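Local coordinates for protein eukaryotic translation initiation factor 2A (Schizosaccharomyces pombe, PDB 3WJ9) that probably directs binding of initiator methionyl-tRNA to 40S ribosomal subunits in the early steps of translating a small number of specific mRNAs, at residues Pro192-Arg196 with Ser208-Phe213; Lys214-Gln219 with Leu230-Gln234; Tyr358-Pro363 with Ala404-Arg409; Arg378-Ile383 with Tyr395-Leu401. All coordinates share one frame. Residues are numbered along the deposited sequence.

All four contacts belong to the beta-propeller part of a longer protein, a ring of nine small antiparallel sheets, or blades. Interactions 1 and 2 follow each other along the chain: the first pairs the last two strands of one blade, the second starts the next, and they touch, with centres 10 Å apart. About 29 Å from interaction 2 (centre to centre), beyond the chain's centre, lies interaction 3, where the first strand of blade 358-397 meets strand 401-406 of the closing blade. Interaction 4 is nested inside the loop that interaction 3 closes; their centres are 17 Å apart and Ile-383 packs on Ala-404. Both lie where the chain's end rejoins its beginning, closing the ring.

Interaction 1: Pro192-Arg196 with Ser208-Phe213; sequences PASVR and SQKTFF
Pro-192 leads extended into strand 193-196, its CB 3.0 Å from Phe-212 O and CG 3.4 Å from Phe-213 CE1. From here strand 208-212 runs antiparallel, axes 4.1 Å and N-to-C directions 153° apart. Ala-193 faces Phe-212 in a hydrogen-bonded pair (CA-CA 4.8 Å). Its carbonyl takes two donors: Phe-212 N to Ala-193 O is very short at 2.4 Å, and Thr-211 OG1 reaches Ala-193 O at 2.6 Å with chi1 t. Ser-194 and Thr-211 form a non-hydrogen-bonded pair whose CA atoms close to 3.8 Å; Ser-194 OG (chi1 t) gives a very short 2.5 Å bond to Lys-210 O. These are the third and fourth strands of a four-stranded propeller blade, joined as a hairpin, and Ser-194 and Arg-196 bond through their backbones to strand 180-185. Val-195 and Lys-210 form a hydrogen-bonded pair (CA-CA 5.3 Å), with hydrogen bonds Val-195 N to Lys-210 O, 2.8 Å, and Lys-210 N to Val-195 O, 3.1 Å. Val-195 (chi1 t) puts CG2 3.6 Å from Phe-212 CE1 (chi1 m), on the face shared with Ala-193, toward Tyr-244 of the next blade. Arg-196 lies opposite Gln-209, its CG 3.2 Å from Ser-208 O and its guanidinium face under the Gln-209 amide.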
loop_
_atom_site.group_PDB
_atom_site.type_symbol
_atom_site.label_atom_id
_atom_site.label_comp_id
_atom_site.label_asym_id
_atom_site.label_seq_id
_atom_site.Cartn_x
_atom_site.Cartn_y
_atom_site.Cartn_z
ATOM N N PRO A 192 -14.103 21.434 15.665
ATOM C CA PRO A 192 -13.410 20.149 15.721
ATOM C C PRO A 192 -13.093 19.647 14.318
ATOM O O PRO A 192 -13.501 20.276 13.342
ATOM C CB PRO A 192 -14.420 19.236 16.425
ATOM C CG PRO A 192 -15.722 20.023 16.499
ATOM C CD PRO A 192 -15.561 21.257 15.682
ATOM N N ALA A 193 -12.371 18.538 14.217
ATOM C CA ALA A 193 -12.082 17.955 12.916
ATOM C C ALA A 193 -13.332 17.297 12.351
ATOM O O ALA A 193 -14.278 17.023 13.085
ATOM C CB ALA A 193 -10.953 16.956 13.019
ATOM N N SER A 194 -13.334 17.043 11.047
ATOM C CA SER A 194 -14.497 16.448 10.401
ATOM C C SER A 194 -14.121 15.449 9.308
ATOM O O SER A 194 -13.073 15.564 8.675
ATOM C CB SER A 194 -15.392 17.541 9.814
ATOM O OG SER A 194 -16.540 16.981 9.201
ATOM N N VAL A 195 -14.998 14.468 9.104
ATOM C CA VAL A 195 -14.835 13.460 8.064
ATOM C C VAL A 195 -16.075 13.447 7.170
ATOM O O VAL A 195 -17.198 13.554 7.657
ATOM C CB VAL A 195 -14.606 12.055 8.668
ATOM C CG1 VAL A 195 -14.660 10.977 7.595
ATOM C CG2 VAL A 195 -13.281 12.005 9.411
ATOM N N ARG A 196 -15.864 13.312 5.863
ATOM C CA ARG A 196 -16.947 13.421 4.891
ATOM C C ARG A 196 -16.851 12.383 3.768
ATOM O O ARG A 196 -15.760 12.056 3.306
ATOM C CB ARG A 196 -16.959 14.829 4.290
ATOM C CG ARG A 196 -18.345 15.389 4.123
ATOM C CD ARG A 196 -18.801 16.031 5.400
ATOM N NE ARG A 196 -18.083 17.258 5.702
ATOM C CZ ARG A 196 -18.385 18.431 5.163
ATOM N NH1 ARG A 196 -19.407 18.525 4.323
ATOM N NH2 ARG A 196 -17.687 19.511 5.479
ATOM N N SER A 208 -22.204 11.313 4.004
ATOM C CA SER A 208 -21.895 11.327 5.429
ATOM C C SER A 208 -21.323 12.682 5.812
ATOM O O SER A 208 -20.531 13.244 5.069
ATOM C CB SER A 208 -20.909 10.208 5.777
ATOM O OG SER A 208 -20.271 10.435 7.020
ATOM N N GLN A 209 -21.720 13.222 6.958
ATOM C CA GLN A 209 -21.112 14.472 7.402
ATOM C C GLN A 209 -20.930 14.438 8.909
ATOM O O GLN A 209 -21.840 14.742 9.680
ATOM C CB GLN A 209 -21.937 15.686 6.941
ATOM C CG GLN A 209 -21.702 16.985 7.726
ATOM C CD GLN A 209 -22.242 18.209 7.010
ATOM O OE1 GLN A 209 -23.357 18.197 6.487
ATOM N NE2 GLN A 209 -21.433 19.266 6.952
ATOM N N LYS A 210 -19.741 14.008 9.320
ATOM C CA LYS A 210 -19.447 13.748 10.725
ATOM C C LYS A 210 -18.303 14.646 11.201
ATOM O O LYS A 210 -17.452 15.053 10.410
ATOM C CB LYS A 210 -19.086 12.269 10.931
ATOM C CG LYS A 210 -20.137 11.239 10.459
ATOM C CD LYS A 210 -21.573 11.746 10.423
ATOM C CE LYS A 210 -22.569 10.638 10.167
ATOM N NZ LYS A 210 -23.803 11.180 9.523
ATOM N N THR A 211 -18.285 14.961 12.491
ATOM C CA THR A 211 -17.211 15.782 13.041
ATOM C C THR A 211 -16.553 15.091 14.238
ATOM O O THR A 211 -17.176 14.274 14.920
ATOM C CB THR A 211 -17.723 17.190 13.439
ATOM O OG1 THR A 211 -16.626 18.111 13.487
ATOM C CG2 THR A 211 -18.424 17.168 14.774
ATOM N N PHE A 212 -15.277 15.401 14.466
ATOM C CA PHE A 212 -14.482 14.724 15.488
ATOM C C PHE A 212 -13.557 15.684 16.235
ATOM O O PHE A 212 -13.054 16.645 15.666
ATOM C CB PHE A 212 -13.658 13.597 14.859
ATOM C CG PHE A 212 -14.488 12.548 14.172
ATOM C CD1 PHE A 212 -14.821 12.675 12.834
ATOM C CD2 PHE A 212 -14.936 11.434 14.865
ATOM C CE1 PHE A 212 -15.586 11.716 12.199
ATOM C CE2 PHE A 212 -15.701 10.469 14.233
ATOM C CZ PHE A 212 -16.026 10.611 12.899
ATOM N N PHE A 213 -13.306 15.382 17.506
ATOM C CA PHE A 213 -12.637 16.305 18.419
ATOM C C PHE A 213 -11.253 15.832 18.811
ATOM O O PHE A 213 -10.960 14.637 18.764
ATOM C CB PHE A 213 -13.472 16.499 19.681
ATOM C CG PHE A 213 -14.914 16.706 19.406
ATOM C CD1 PHE A 213 -15.449 17.975 19.436
ATOM C CD2 PHE A 213 -15.740 15.634 19.102
ATOM C CE1 PHE A 213 -16.768 18.168 19.174
ATOM C CE2 PHE A 213 -17.054 15.833 18.836
ATOM C CZ PHE A 213 -17.562 17.100 18.870
#

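Interaction 2: Lys214-Gln219 with Leu230-Gln234; sequences KADKVQ and LVLTQ
This is the entry to a propeller blade: residues 214-219 carry the chain from the outer strand 206-212 of one blade to the first strand, 220-222, of the next, running beside strand 230-233. The end-to-end directions are 130° apart, and the register sets Val-218 against Thr-233 and Gln-219 against Leu-232, both with CA-CA 4.8 Å. Lys-214 adopts a left-handed helical backbone (51/39); by Lys-217 the backbone is extended and stays so through Gln-219. A backbone hydrogen bond ties the end of the loop down, Leu-232 N to Gln-219 O at 2.9 Å, flanked by CA-H...O contacts from Val-231 CA to Gln-219 O (3.4 Å) and from Val-218 CA to Leu-232 O (3.2 Å). Side chains settle the rest. Lys-217 (m, m, t, m) rests its CB 3.9 Å from Gln-234 C. Gln-219 (t, t) lies extended beside Leu-232, which is t, p. Thr-233 (chi1 m) sets its OG1 3.9 Å from Ala-215 CB, and Ala-215 also packs on Ala-193 of the preceding blade. Val-231, chi1 t, lies between the two blades, touching Val-195. Val-218, with chi1 at 85° (p), brings its CG2 3.6 Å from Val-231 CG1.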
loop_
_atom_site.group_PDB
_atom_site.type_symbol
_atom_site.label_atom_id
_atom_site.label_comp_id
_atom_site.label_asym_id
_atom_site.label_seq_id
_atom_site.Cartn_x
_atom_site.Cartn_y
_atom_site.Cartn_z
ATOM N N LYS A 214 -10.415 16.785 19.209
ATOM C CA LYS A 214 -9.025 16.511 19.544
ATOM C C LYS A 214 -8.373 15.734 18.411
ATOM O O LYS A 214 -7.590 14.818 18.645
ATOM C CB LYS A 214 -8.927 15.737 20.860
ATOM C CG LYS A 214 -9.328 16.544 22.082
ATOM C CD LYS A 214 -9.572 15.646 23.281
ATOM C CE LYS A 214 -8.320 14.871 23.654
ATOM N NZ LYS A 214 -8.563 13.986 24.824
ATOM N N ALA A 215 -8.720 16.091 17.180
ATOM C CA ALA A 215 -8.242 15.356 16.018
ATOM C C ALA A 215 -7.481 16.257 15.056
ATOM O O ALA A 215 -8.067 17.095 14.370
ATOM C CB ALA A 215 -9.403 14.683 15.308
ATOM N N ASP A 216 -6.167 16.078 15.018
ATOM C CA ASP A 216 -5.320 16.819 14.096
ATOM C C ASP A 216 -5.059 15.980 12.853
ATOM O O ASP A 216 -4.837 16.508 11.764
ATOM C CB ASP A 216 -3.999 17.199 14.766
ATOM C CG ASP A 216 -4.180 17.614 16.214
ATOM O OD1 ASP A 216 -5.141 18.356 16.509
ATOM O OD2 ASP A 216 -3.362 17.192 17.058
ATOM N N LYS A 217 -5.095 14.663 13.033
ATOM C CA LYS A 217 -4.794 13.722 11.961
ATOM C C LYS A 217 -5.931 12.732 11.746
ATOM O O LYS A 217 -6.947 12.774 12.442
ATOM C CB LYS A 217 -3.504 12.958 12.269
ATOM C CG LYS A 217 -2.300 13.836 12.556
ATOM C CD LYS A 217 -1.972 14.738 11.382
ATOM C CE LYS A 217 -0.579 15.331 11.526
ATOM N NZ LYS A 217 -0.391 16.021 12.832
ATOM N N VAL A 218 -5.745 11.833 10.783
ATOM C CA VAL A 218 -6.740 10.813 10.475
ATOM C C VAL A 218 -6.098 9.677 9.677
ATOM O O VAL A 218 -4.972 9.808 9.195
ATOM C CB VAL A 218 -7.926 11.408 9.681
ATOM C CG1 VAL A 218 -7.608 11.449 8.195
ATOM C CG2 VAL A 218 -9.201 10.620 9.940
ATOM N N GLN A 219 -6.810 8.560 9.550
ATOM C CA GLN A 219 -6.359 7.451 8.716
ATOM C C GLN A 219 -7.557 6.712 8.126
ATOM O O GLN A 219 -8.423 6.235 8.857
ATOM C CB GLN A 219 -5.478 6.492 9.521
ATOM C CG GLN A 219 -4.745 5.461 8.683
ATOM C CD GLN A 219 -3.565 4.855 9.415
ATOM O OE1 GLN A 219 -3.235 5.265 10.527
ATOM N NE2 GLN A 219 -2.917 3.876 8.793
ATOM N N LEU A 230 -13.137 2.306 7.461
ATOM C CA LEU A 230 -12.562 2.522 8.785
ATOM C C LEU A 230 -11.889 3.889 8.889
ATOM O O LEU A 230 -11.224 4.339 7.954
ATOM C CB LEU A 230 -11.549 1.427 9.112
ATOM C CG LEU A 230 -12.085 0.009 9.306
ATOM C CD1 LEU A 230 -10.940 -0.967 9.501
ATOM C CD2 LEU A 230 -13.034 -0.047 10.488
ATOM N N VAL A 231 -12.063 4.540 10.035
ATOM C CA VAL A 231 -11.485 5.859 10.281
ATOM C C VAL A 231 -10.708 5.858 11.598
ATOM O O VAL A 231 -11.189 5.353 12.608
ATOM C CB VAL A 231 -12.574 6.952 10.324
ATOM C CG1 VAL A 231 -11.942 8.328 10.445
ATOM C CG2 VAL A 231 -13.458 6.881 9.083
ATOM N N LEU A 232 -9.504 6.423 11.588
ATOM C CA LEU A 232 -8.649 6.398 12.772
ATOM C C LEU A 232 -8.163 7.785 13.180
ATOM O O LEU A 232 -7.433 8.437 12.438
ATOM C CB LEU A 232 -7.445 5.486 12.533
ATOM C CG LEU A 232 -6.442 5.363 13.684
ATOM C CD1 LEU A 232 -7.083 4.694 14.893
ATOM C CD2 LEU A 232 -5.199 4.607 13.240
ATOM N N THR A 233 -8.564 8.223 14.368
ATOM C CA THR A 233 -8.101 9.496 14.910
ATOM C C THR A 233 -6.761 9.313 15.612
ATOM O O THR A 233 -6.638 8.529 16.550
ATOM C CB THR A 233 -9.124 10.106 15.891
ATOM O OG1 THR A 233 -10.116 10.826 15.149
ATOM C CG2 THR A 233 -8.449 11.067 16.862
ATOM N N GLN A 234 -5.756 10.037 15.135
ATOM C CA GLN A 234 -4.421 9.969 15.709
ATOM C C GLN A 234 -3.793 11.354 15.801
ATOM O O GLN A 234 -3.822 11.986 16.857
ATOM C CB GLN A 234 -3.530 9.042 14.885
ATOM C CG GLN A 234 -2.178 8.775 15.516
ATOM C CD GLN A 234 -1.614 7.433 15.107
ATOM O OE1 GLN A 234 -1.953 6.901 14.050
ATOM N NE2 GLN A 234 -0.752 6.872 15.947
#

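Interaction 3: Tyr358-Pro363 with Ala404-Arg409; sequences YCEFSP and AFWRPR
Trp-406 gives Glu-360 one sound hydrogen bond and one weak one. The indole NE1 of Trp-406 gives a 3.1 Å bond to Glu-360 O, with the carbonyl near the plane of the indole, at its edge. The backbone N of Trp-406 reaches Glu-360 OE1 at 3.4 Å, weakly, to an atom whose place is less sure. The backbone runs are strands 358-361 and 404-406, nearly parallel (13°) but with axes 7.7 Å apart, so side chains, not a shared sheet, hold them together. Trp-406 (chi1 m, chi2 111°) points at the other strand and lays its five-membered ring under Ser-362, whose CA sits 3.6 Å from the ring centroid, 9° off the normal: a CH-pi contact. The hydroxyl of Ser-362 (chi1 p) bonds to Asp-364 OD1 and to the backbone N of Phe-367, where strand 367-372 begins. Further out, Pro-363 places CD 4.0 Å from Trp-406 CB and CG 3.4 Å from Arg-407 O. At the other end Tyr-358 (chi1 t) brings CE2 3.1 Å from Ala-404 O and CZ 4.1 Å from Phe-405 CB. Strand 358-361 opens its blade; strand 401-406 is the C-terminal edge strand of the next. Cys-359 and Phe-361 turn away, onto strand 323-327 of the preceding blade; on the far flank, strand 401-406 pairs with strand 6-11, joining both ends of this construct in one blade, and Phe-405 meets Tyr-42 of strand 37-42.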
loop_
_atom_site.group_PDB
_atom_site.type_symbol
_atom_site.label_atom_id
_atom_site.label_comp_id
_atom_site.label_asym_id
_atom_site.label_seq_id
_atom_site.Cartn_x
_atom_site.Cartn_y
_atom_site.Cartn_z
ATOM N N TYR A 358 9.857 -7.099 6.638
ATOM C CA TYR A 358 8.873 -7.246 5.573
ATOM C C TYR A 358 8.381 -8.688 5.468
ATOM O O TYR A 358 9.180 -9.623 5.471
ATOM C CB TYR A 358 9.461 -6.792 4.235
ATOM C CG TYR A 358 8.510 -6.960 3.079
ATOM C CD1 TYR A 358 7.597 -5.966 2.761
ATOM C CD2 TYR A 358 8.522 -8.114 2.307
ATOM C CE1 TYR A 358 6.722 -6.116 1.708
ATOM C CE2 TYR A 358 7.650 -8.273 1.256
ATOM C CZ TYR A 358 6.755 -7.272 0.959
ATOM O OH TYR A 358 5.888 -7.429 -0.093
ATOM N N CYS A 359 7.065 -8.860 5.366
ATOM C CA CYS A 359 6.466 -10.186 5.240
ATOM C C CYS A 359 5.219 -10.127 4.358
ATOM O O CYS A 359 4.477 -9.145 4.388
ATOM C CB CYS A 359 6.126 -10.750 6.621
ATOM S SG CYS A 359 5.255 -12.331 6.605
ATOM N N GLU A 360 4.989 -11.178 3.576
ATOM C CA GLU A 360 3.916 -11.165 2.586
ATOM C C GLU A 360 3.560 -12.564 2.095
ATOM O O GLU A 360 4.440 -13.378 1.814
ATOM C CB GLU A 360 4.316 -10.286 1.396
ATOM C CG GLU A 360 3.251 -10.124 0.323
ATOM C CD GLU A 360 3.771 -9.390 -0.901
ATOM O OE1 GLU A 360 5.005 -9.233 -1.021
ATOM O OE2 GLU A 360 2.948 -8.960 -1.737
ATOM N N PHE A 361 2.264 -12.835 2.000
ATOM C CA PHE A 361 1.784 -14.067 1.391
ATOM C C PHE A 361 2.057 -14.066 -0.108
ATOM O O PHE A 361 2.067 -13.011 -0.743
ATOM C CB PHE A 361 0.285 -14.243 1.631
ATOM C CG PHE A 361 -0.072 -14.643 3.032
ATOM C CD1 PHE A 361 -0.223 -13.690 4.025
ATOM C CD2 PHE A 361 -0.282 -15.975 3.348
ATOM C CE1 PHE A 361 -0.563 -14.061 5.313
ATOM C CE2 PHE A 361 -0.621 -16.353 4.631
ATOM C CZ PHE A 361 -0.761 -15.395 5.616
ATOM N N SER A 362 2.280 -15.250 -0.665
ATOM C CA SER A 362 2.296 -15.410 -2.111
ATOM C C SER A 362 0.874 -15.177 -2.608
ATOM O O SER A 362 -0.077 -15.367 -1.849
ATOM C CB SER A 362 2.800 -16.800 -2.503
ATOM O OG SER A 362 1.935 -17.809 -2.014
ATOM N N PRO A 363 0.722 -14.746 -3.872
ATOM C CA PRO A 363 -0.587 -14.514 -4.494
ATOM C C PRO A 363 -1.616 -15.613 -4.221
ATOM O O PRO A 363 -2.795 -15.314 -4.035
ATOM C CB PRO A 363 -0.247 -14.457 -5.983
ATOM C CG PRO A 363 1.113 -13.862 -6.009
ATOM C CD PRO A 363 1.824 -14.366 -4.775
ATOM N N ALA A 404 12.268 -6.796 -1.435
ATOM C CA ALA A 404 11.975 -8.105 -1.998
ATOM C C ALA A 404 10.482 -8.366 -1.862
ATOM O O ALA A 404 9.951 -8.368 -0.754
ATOM C CB ALA A 404 12.780 -9.188 -1.294
ATOM N N PHE A 405 9.802 -8.581 -2.983
ATOM C CA PHE A 405 8.346 -8.682 -2.963
ATOM C C PHE A 405 7.801 -9.573 -4.072
ATOM O O PHE A 405 8.381 -9.662 -5.153
ATOM C CB PHE A 405 7.722 -7.285 -3.067
ATOM C CG PHE A 405 8.455 -6.360 -4.002
ATOM C CD1 PHE A 405 8.251 -6.430 -5.369
ATOM C CD2 PHE A 405 9.339 -5.412 -3.512
ATOM C CE1 PHE A 405 8.923 -5.582 -6.232
ATOM C CE2 PHE A 405 10.012 -4.560 -4.368
ATOM C CZ PHE A 405 9.805 -4.646 -5.730
ATOM N N TRP A 406 6.678 -10.227 -3.788
ATOM C CA TRP A 406 5.994 -11.077 -4.757
ATOM C C TRP A 406 5.486 -10.293 -5.960
ATOM O O TRP A 406 5.162 -9.109 -5.849
ATOM C CB TRP A 406 4.810 -11.789 -4.101
ATOM C CG TRP A 406 5.178 -12.798 -3.067
ATOM C CD1 TRP A 406 4.965 -12.710 -1.723
ATOM C CD2 TRP A 406 5.807 -14.063 -3.292
ATOM N NE1 TRP A 406 5.428 -13.840 -1.096
ATOM C CE2 TRP A 406 5.952 -14.687 -2.038
ATOM C CE3 TRP A 406 6.266 -14.727 -4.433
ATOM C CZ2 TRP A 406 6.537 -15.943 -1.892
ATOM C CZ3 TRP A 406 6.846 -15.973 -4.287
ATOM C CH2 TRP A 406 6.976 -16.567 -3.027
ATOM N N ARG A 407 5.411 -10.962 -7.105
ATOM C CA ARG A 407 4.717 -10.415 -8.260
ATOM C C ARG A 407 3.233 -10.725 -8.116
ATOM O O ARG A 407 2.828 -11.882 -8.232
ATOM C CB ARG A 407 5.264 -10.996 -9.561
ATOM C CG ARG A 407 4.522 -10.528 -10.795
ATOM C CD ARG A 407 4.781 -11.448 -11.969
ATOM N NE ARG A 407 4.349 -12.813 -11.691
ATOM C CZ ARG A 407 4.358 -13.793 -12.588
ATOM N NH1 ARG A 407 4.774 -13.557 -13.824
ATOM N NH2 ARG A 407 3.946 -15.008 -12.251
ATOM N N PRO A 408 2.416 -9.691 -7.860
ATOM C CA PRO A 408 0.990 -9.869 -7.556
ATOM C C PRO A 408 0.178 -10.389 -8.740
ATOM O O PRO A 408 0.313 -9.879 -9.850
ATOM C CB PRO A 408 0.539 -8.456 -7.176
ATOM C CG PRO A 408 1.475 -7.560 -7.905
ATOM C CD PRO A 408 2.797 -8.270 -7.905
ATOM N N ARG A 409 -0.652 -11.400 -8.496
ATOM C CA ARG A 409 -1.548 -11.929 -9.521
ATOM C C ARG A 409 -2.991 -11.845 -9.031
ATOM O O ARG A 409 -3.254 -12.033 -7.845
ATOM C CB ARG A 409 -1.197 -13.378 -9.870
ATOM C CG ARG A 409 0.291 -13.667 -10.032
ATOM C CD ARG A 409 0.970 -12.735 -11.023
ATOM N NE ARG A 409 0.524 -12.935 -12.397
ATOM C CZ ARG A 409 0.900 -12.168 -13.416
ATOM N NH1 ARG A 409 1.723 -11.149 -13.211
ATOM N NH2 ARG A 409 0.453 -12.417 -14.639
#

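Interaction 4: Arg378-Ile383 with Tyr395-Leu401; sequences RVDNSI and YEEFNEL
The outer hairpin of the WD 4 blade begins here, and its donors and acceptors pair in antiparallel register. Ile-383 and Glu-396 form a hydrogen-bonded pair (CA-CA 5.2 Å): Ile-383 N to Glu-396 O and Glu-396 N to Ile-383 O both measure 3.0 Å. Ser-382 and Glu-397 are the non-hydrogen-bonded pair (CA-CA 4.6 Å); the backbone of Ser-382 is bonded to Val-372 on its other side. Next, Phe-398 N gives a 2.8 Å bond to Asn-381 O. Asn-381 (chi1 m, chi2 140°) points toward 395-401, and its side chain adds to the backbone bonds: its OD1 accepts a weak 3.4 Å bond from Leu-401 N, while its ND2 is satisfied by the carbonyls of Val-372 and Leu-377. OD1 thus spans to the start of strand 401-406, while ND2 holds the preceding loop and strand 367-372. Arg-378 and Glu-400 make a salt bridge, though NH2 and OE2 are modelled too close for their positions to be trusted; Glu-400 OE2 also has a weak hydrogen bond with Ser-374 OG. Apolar packing runs beneath: Ile-383 (m, t) sets its CG1 3.4 Å from Phe-398 CE1, chi1 m, and 3.6 Å from Leu-401 CD2 (t, p), next to Tyr-9 and Ser-11 of strand 6-11. So backbone bonds pair the strands, both ends of the Asn-381 amide are engaged, and an apolar cluster of Ile-383, Phe-398 and Leu-401 packs beside them.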
loop_
_atom_site.group_PDB
_atom_site.type_symbol
_atom_site.label_atom_id
_atom_site.label_comp_id
_atom_site.label_asym_id
_atom_site.label_seq_id
_atom_site.Cartn_x
_atom_site.Cartn_y
_atom_site.Cartn_z
ATOM N N ARG A 378 21.000 -2.666 9.130
ATOM C CA ARG A 378 22.255 -2.713 8.387
ATOM C C ARG A 378 23.021 -4.014 8.616
ATOM O O ARG A 378 24.186 -4.131 8.234
ATOM C CB ARG A 378 23.137 -1.516 8.757
ATOM C CG ARG A 378 22.396 -0.187 8.765
ATOM C CD ARG A 378 23.329 0.972 8.465
ATOM N NE ARG A 378 23.816 0.918 7.089
ATOM C CZ ARG A 378 23.150 1.394 6.041
ATOM N NH1 ARG A 378 21.966 1.966 6.209
ATOM N NH2 ARG A 378 23.668 1.295 4.825
ATOM N N VAL A 379 22.364 -4.988 9.239
ATOM C CA VAL A 379 22.973 -6.291 9.484
ATOM C C VAL A 379 21.989 -7.431 9.214
ATOM O O VAL A 379 20.782 -7.277 9.404
ATOM C CB VAL A 379 23.500 -6.405 10.935
ATOM C CG1 VAL A 379 24.759 -5.564 11.122
ATOM C CG2 VAL A 379 22.425 -5.997 11.933
ATOM N N ASP A 380 22.521 -8.559 8.745
ATOM C CA ASP A 380 21.759 -9.798 8.550
ATOM C C ASP A 380 20.645 -9.699 7.504
ATOM O O ASP A 380 19.581 -10.292 7.671
ATOM C CB ASP A 380 21.156 -10.259 9.882
ATOM C CG ASP A 380 22.212 -10.576 10.921
ATOM O OD1 ASP A 380 23.363 -10.120 10.755
ATOM O OD2 ASP A 380 21.892 -11.272 11.908
ATOM N N ASN A 381 20.894 -8.968 6.422
ATOM C CA ASN A 381 19.911 -8.858 5.346
ATOM C C ASN A 381 19.748 -10.173 4.588
ATOM O O ASN A 381 20.734 -10.823 4.240
ATOM C CB ASN A 381 20.297 -7.737 4.377
ATOM C CG ASN A 381 20.166 -6.361 4.998
ATOM O OD1 ASN A 381 21.004 -5.487 4.787
ATOM N ND2 ASN A 381 19.108 -6.165 5.777
ATOM N N SER A 382 18.501 -10.562 4.331
ATOM C CA SER A 382 18.235 -11.858 3.714
ATOM C C SER A 382 16.843 -11.980 3.095
ATOM O O SER A 382 15.997 -11.095 3.245
ATOM C CB SER A 382 18.424 -12.970 4.748
ATOM O OG SER A 382 17.434 -12.891 5.760
ATOM N N ILE A 383 16.628 -13.086 2.386
ATOM C CA ILE A 383 15.315 -13.462 1.872
ATOM C C ILE A 383 15.012 -14.904 2.263
ATOM O O ILE A 383 15.875 -15.774 2.150
ATOM C CB ILE A 383 15.224 -13.335 0.334
ATOM C CG1 ILE A 383 15.408 -11.887 -0.110
ATOM C CG2 ILE A 383 13.884 -13.851 -0.171
ATOM C CD1 ILE A 383 15.338 -11.704 -1.613
ATOM N N TYR A 395 16.257 -19.710 0.838
ATOM C CA TYR A 395 16.954 -18.788 1.721
ATOM C C TYR A 395 18.185 -18.246 1.019
ATOM O O TYR A 395 18.901 -18.979 0.334
ATOM C CB TYR A 395 17.356 -19.456 3.035
ATOM C CG TYR A 395 18.155 -18.545 3.942
ATOM C CD1 TYR A 395 17.517 -17.648 4.788
ATOM C CD2 TYR A 395 19.545 -18.580 3.953
ATOM C CE1 TYR A 395 18.239 -16.812 5.617
ATOM C CE2 TYR A 395 20.273 -17.748 4.776
ATOM C CZ TYR A 395 19.617 -16.867 5.607
ATOM O OH TYR A 395 20.343 -16.037 6.432
ATOM N N GLU A 396 18.441 -16.961 1.214
ATOM C CA GLU A 396 19.513 -16.289 0.506
ATOM C C GLU A 396 20.065 -15.148 1.347
ATOM O O GLU A 396 19.314 -14.303 1.827
ATOM C CB GLU A 396 18.996 -15.796 -0.848
ATOM C CG GLU A 396 20.023 -15.175 -1.759
ATOM C CD GLU A 396 19.568 -15.142 -3.208
ATOM O OE1 GLU A 396 19.143 -16.196 -3.721
ATOM O OE2 GLU A 396 19.588 -14.051 -3.816
ATOM N N GLU A 397 21.381 -15.140 1.530
ATOM C CA GLU A 397 22.036 -14.145 2.367
ATOM C C GLU A 397 22.451 -12.932 1.544
ATOM O O GLU A 397 22.975 -13.072 0.441
ATOM C CB GLU A 397 23.257 -14.755 3.061
ATOM C CG GLU A 397 23.980 -13.820 4.018
ATOM C CD GLU A 397 25.360 -14.329 4.383
ATOM O OE1 GLU A 397 25.856 -13.988 5.476
ATOM O OE2 GLU A 397 25.956 -15.066 3.568
ATOM N N PHE A 398 22.211 -11.743 2.084
ATOM C CA PHE A 398 22.626 -10.506 1.434
ATOM C C PHE A 398 23.487 -9.666 2.370
ATOM O O PHE A 398 23.436 -9.832 3.588
ATOM C CB PHE A 398 21.410 -9.688 0.985
ATOM C CG PHE A 398 20.572 -10.360 -0.067
ATOM C CD1 PHE A 398 19.579 -11.258 0.285
ATOM C CD2 PHE A 398 20.770 -10.080 -1.409
ATOM C CE1 PHE A 398 18.806 -11.871 -0.680
ATOM C CE2 PHE A 398 20.000 -10.689 -2.378
ATOM C CZ PHE A 398 19.014 -11.586 -2.012
ATOM N N ASN A 399 24.286 -8.771 1.797
ATOM C CA ASN A 399 25.005 -7.782 2.592
ATOM C C ASN A 399 24.103 -6.589 2.868
ATOM O O ASN A 399 23.829 -6.256 4.020
ATOM C CB ASN A 399 26.285 -7.326 1.886
ATOM C CG ASN A 399 26.971 -6.178 2.605
ATOM O OD1 ASN A 399 26.759 -5.010 2.276
ATOM N ND2 ASN A 399 27.796 -6.505 3.593
ATOM N N GLU A 400 23.633 -5.954 1.800
ATOM C CA GLU A 400 22.700 -4.844 1.926
ATOM C C GLU A 400 21.522 -5.008 0.970
ATOM O O GLU A 400 21.543 -4.514 -0.156
ATOM C CB GLU A 400 23.411 -3.514 1.671
ATOM C CG GLU A 400 22.704 -2.310 2.264
ATOM C CD GLU A 400 23.520 -1.040 2.150
ATOM O OE1 GLU A 400 24.379 -0.964 1.247
ATOM O OE2 GLU A 400 23.308 -0.119 2.966
ATOM N N LEU A 401 20.498 -5.720 1.432
ATOM C CA LEU A 401 19.275 -5.907 0.661
ATOM C C LEU A 401 18.299 -4.769 0.938
ATOM O O LEU A 401 18.155 -4.326 2.077
ATOM C CB LEU A 401 18.626 -7.252 0.994
ATOM C CG LEU A 401 17.266 -7.530 0.348
ATOM C CD1 LEU A 401 17.407 -7.741 -1.153
ATOM C CD2 LEU A 401 16.584 -8.717 1.004
#